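Local coordinates for protein putative modification methylase (Thermus thermophilus, PDB 2ZIG) that probably methylates the N4 amino group of cytosine in DNA, with S-adenosyl-L-methionine as methyl donor, at residues 28-33 and 76-81. Residues are numbered along the deposited sequence; the frame is centred on the assembly and turned at random.
Sequences DAREVL and LDRVWR
Val79 meets Ala29 and Leu33 with a different methyl each: CG2 lies 4.1 Å from Ala29 CB, and CG1 lies 4.0 Å from Leu33 CD1. Its first torsion puts CG1 anti to the backbone N and CG2 anti to the carbonyl carbon, so the two branches diverge, CG2 toward Ala29 and CG1 toward Leu33, one turn further along helix 29-34. Phe243, in a loop, also touches Ala29 and Val79, continuing this apolar patch. At its margin Arg30 sets its CG against the carbonyl of Arg78, 3.5 Å from Arg78 O and 3.7 Å from Arg78 CB. CG is anti to the backbone N (chi1 -154°), which carries it to Arg78, and bends at chi2 and chi3 turn the rest of the chain. The short axes run nearly parallel, 16° apart, and approach to 8.9 Å, consistent with two helices packed on one side of the Rossmann-like sheet of an S-adenosyl-L-methionine-dependent methyltransferase. Asp28 and Ala29 belong to the cofactor site, and Asp28 is the N-cap of helix 29-34: OD1 accepts from Glu31 N through the anti lone pair at 3.1 Å, almost straight. The guanidinium planes of Arg30 and Arg78 are turned 77° apart, and Arg78 NH1 stands at the edge of the Arg30 group, 3.8 Å from Arg30 NH1. These like charges would probably repel; no hydrogen bond joins the two segments. An alanine at Arg30 would probably open a gap beside Arg78 CB and its carbonyl oxygen. Further along helix 66-86, Glu82 touches Arg30 and Leu33, and Leu86 packs on Leu33.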
ATOM      1  N   ASP B  28       7.203  28.096  -3.943  1.00 39.34           N
ATOM      2  CA  ASP B  28       7.412  26.974  -3.049  1.00 38.71           C
ATOM      3  C   ASP B  28       6.089  26.562  -2.421  1.00 39.21           C
ATOM      4  O   ASP B  28       5.440  27.358  -1.744  1.00 38.25           O
ATOM      5  CB  ASP B  28       8.417  27.354  -1.968  1.00 38.55           C
ATOM      6  CG  ASP B  28       8.603  26.264  -0.947  1.00 37.63           C
ATOM      7  OD1 ASP B  28       7.897  26.281   0.083  1.00 39.26           O
ATOM      8  OD2 ASP B  28       9.448  25.383  -1.187  1.00 39.84           O
ATOM      9  N   ALA B  29       5.709  25.307  -2.655  1.00 39.82           N
ATOM     10  CA  ALA B  29       4.458  24.735  -2.161  1.00 38.86           C
ATOM     11  C   ALA B  29       4.083  25.108  -0.725  1.00 39.66           C
ATOM     12  O   ALA B  29       2.981  25.598  -0.472  1.00 37.99           O
ATOM     13  CB  ALA B  29       4.502  23.220  -2.307  1.00 36.31           C
ATOM     14  N   ARG B  30       4.994  24.872   0.213  1.00 41.31           N
ATOM     15  CA  ARG B  30       4.734  25.169   1.621  1.00 42.24           C
ATOM     16  C   ARG B  30       4.452  26.650   1.843  1.00 42.59           C
ATOM     17  O   ARG B  30       3.425  27.027   2.421  1.00 41.20           O
ATOM     18  CB  ARG B  30       5.932  24.755   2.469  1.00 44.67           C
ATOM     19  CG  ARG B  30       5.604  24.429   3.920  1.00 48.79           C
ATOM     20  CD  ARG B  30       4.958  25.585   4.667  1.00 53.76           C
ATOM     21  NE  ARG B  30       5.720  26.831   4.569  1.00 55.93           N
ATOM     22  CZ  ARG B  30       7.028  26.932   4.781  1.00 56.13           C
ATOM     23  NH1 ARG B  30       7.738  25.857   5.102  1.00 56.80           N
ATOM     24  NH2 ARG B  30       7.624  28.112   4.675  1.00 56.68           N
ATOM     25  N   GLU B  31       5.374  27.485   1.381  1.00 42.03           N
ATOM     26  CA  GLU B  31       5.249  28.928   1.529  1.00 42.90           C
ATOM     27  C   GLU B  31       3.954  29.480   0.938  1.00 41.51           C
ATOM     28  O   GLU B  31       3.246  30.241   1.591  1.00 39.72           O
ATOM     29  CB  GLU B  31       6.447  29.617   0.881  1.00 45.75           C
ATOM     30  CG  GLU B  31       7.783  29.121   1.407  1.00 51.05           C
ATOM     31  CD  GLU B  31       8.961  29.891   0.841  1.00 54.36           C
ATOM     32  OE1 GLU B  31      10.121  29.493   1.103  1.00 55.23           O
ATOM     33  OE2 GLU B  31       8.723  30.897   0.136  1.00 54.46           O
ATOM     34  N   VAL B  32       3.647  29.095  -0.297  1.00 40.64           N
ATOM     35  CA  VAL B  32       2.439  29.572  -0.959  1.00 38.10           C
ATOM     36  C   VAL B  32       1.182  29.090  -0.247  1.00 38.42           C
ATOM     37  O   VAL B  32       0.279  29.876   0.033  1.00 35.80           O
ATOM     38  CB  VAL B  32       2.398  29.120  -2.433  1.00 39.27           C
ATOM     39  CG1 VAL B  32       1.093  29.558  -3.086  1.00 37.65           C
ATOM     40  CG2 VAL B  32       3.585  29.713  -3.184  1.00 36.70           C
ATOM     41  N   LEU B  33       1.123  27.798   0.057  1.00 38.57           N
ATOM     42  CA  LEU B  33      -0.044  27.258   0.740  1.00 37.99           C
ATOM     43  C   LEU B  33      -0.260  27.959   2.075  1.00 38.64           C
ATOM     44  O   LEU B  33      -1.391  28.287   2.439  1.00 38.84           O
ATOM     45  CB  LEU B  33       0.112  25.751   0.972  1.00 37.47           C
ATOM     46  CG  LEU B  33       0.205  24.851  -0.264  1.00 34.86           C
ATOM     47  CD1 LEU B  33       0.234  23.405   0.178  1.00 33.93           C
ATOM     48  CD2 LEU B  33      -0.969  25.100  -1.189  1.00 35.32           C
ATOM     49  N   LEU B  76       7.818  16.754   2.216  1.00 34.60           N
ATOM     50  CA  LEU B  76       6.429  16.482   1.885  1.00 33.79           C
ATOM     51  C   LEU B  76       5.530  16.751   3.086  1.00 34.02           C
ATOM     52  O   LEU B  76       4.444  17.309   2.941  1.00 33.69           O
ATOM     53  CB  LEU B  76       6.253  15.022   1.450  1.00 32.78           C
ATOM     54  CG  LEU B  76       7.065  14.489   0.268  1.00 32.63           C
ATOM     55  CD1 LEU B  76       6.658  13.042   0.022  1.00 32.36           C
ATOM     56  CD2 LEU B  76       6.820  15.322  -0.983  1.00 30.93           C
ATOM     57  N   ASP B  77       5.979  16.350   4.272  1.00 33.79           N
ATOM     58  CA  ASP B  77       5.190  16.553   5.481  1.00 35.49           C
ATOM     59  C   ASP B  77       4.813  18.015   5.735  1.00 35.90           C
ATOM     60  O   ASP B  77       3.715  18.308   6.212  1.00 35.91           O
ATOM     61  CB  ASP B  77       5.929  15.986   6.696  1.00 36.39           C
ATOM     62  CG  ASP B  77       5.725  14.490   6.858  1.00 38.61           C
ATOM     63  OD1 ASP B  77       5.194  13.854   5.920  1.00 37.17           O
ATOM     64  OD2 ASP B  77       6.095  13.945   7.919  1.00 36.55           O
ATOM     65  N   ARG B  78       5.715  18.935   5.416  1.00 35.25           N
ATOM     66  CA  ARG B  78       5.425  20.347   5.621  1.00 35.75           C
ATOM     67  C   ARG B  78       4.320  20.799   4.670  1.00 35.58           C
ATOM     68  O   ARG B  78       3.586  21.755   4.951  1.00 34.67           O
ATOM     69  CB  ARG B  78       6.682  21.183   5.409  1.00 37.07           C
ATOM     70  CG  ARG B  78       7.695  21.071   6.541  1.00 41.98           C
ATOM     71  CD  ARG B  78       8.853  22.031   6.308  1.00 45.35           C
ATOM     72  NE  ARG B  78       9.487  21.780   5.017  1.00 48.04           N
ATOM     73  CZ  ARG B  78      10.435  22.543   4.481  1.00 50.76           C
ATOM     74  NH1 ARG B  78      10.867  23.620   5.126  1.00 50.09           N
ATOM     75  NH2 ARG B  78      10.945  22.230   3.294  1.00 50.71           N
ATOM     76  N   VAL B  79       4.209  20.105   3.541  1.00 33.65           N
ATOM     77  CA  VAL B  79       3.174  20.408   2.560  1.00 33.38           C
ATOM     78  C   VAL B  79       1.852  19.802   3.035  1.00 32.72           C
ATOM     79  O   VAL B  79       0.811  20.461   3.008  1.00 33.58           O
ATOM     80  CB  VAL B  79       3.531  19.822   1.182  1.00 34.08           C
ATOM     81  CG1 VAL B  79       2.395  20.062   0.197  1.00 35.40           C
ATOM     82  CG2 VAL B  79       4.822  20.450   0.677  1.00 33.40           C
ATOM     83  N   TRP B  80       1.899  18.550   3.482  1.00 31.92           N
ATOM     84  CA  TRP B  80       0.698  17.866   3.963  1.00 32.08           C
ATOM     85  C   TRP B  80       0.109  18.644   5.150  1.00 33.28           C
ATOM     86  O   TRP B  80      -1.114  18.672   5.341  1.00 34.19           O
ATOM     87  CB  TRP B  80       1.024  16.421   4.397  1.00 29.61           C
ATOM     88  CG  TRP B  80       1.757  15.559   3.379  1.00 27.68           C
ATOM     89  CD1 TRP B  80       2.681  14.590   3.657  1.00 26.98           C
ATOM     90  CD2 TRP B  80       1.619  15.575   1.945  1.00 26.41           C
ATOM     91  NE1 TRP B  80       3.129  14.011   2.495  1.00 27.05           N
ATOM     92  CE2 TRP B  80       2.495  14.593   1.431  1.00 26.42           C
ATOM     93  CE3 TRP B  80       0.844  16.323   1.047  1.00 26.57           C
ATOM     94  CZ2 TRP B  80       2.618  14.340   0.054  1.00 27.74           C
ATOM     95  CZ3 TRP B  80       0.965  16.073  -0.318  1.00 25.05           C
ATOM     96  CH2 TRP B  80       1.849  15.087  -0.800  1.00 27.06           C
ATOM     97  N   ARG B  81       0.976  19.272   5.947  1.00 35.91           N
ATOM     98  CA  ARG B  81       0.523  20.059   7.106  1.00 36.48           C
ATOM     99  C   ARG B  81      -0.352  21.218   6.666  1.00 35.05           C
ATOM    100  O   ARG B  81      -1.408  21.453   7.240  1.00 36.19           O
ATOM    101  CB  ARG B  81       1.700  20.621   7.903  1.00 38.64           C
ATOM    102  CG  ARG B  81       2.309  19.658   8.893  1.00 44.28           C
ATOM    103  CD  ARG B  81       3.050  20.404   9.997  1.00 46.75           C
ATOM    104  NE  ARG B  81       3.725  19.479  10.903  1.00 50.13           N
ATOM    105  CZ  ARG B  81       4.748  18.705  10.551  1.00 51.14           C
ATOM    106  NH1 ARG B  81       5.220  18.749   9.310  1.00 51.05           N
ATOM    107  NH2 ARG B  81       5.286  17.873  11.436  1.00 51.97           N
TER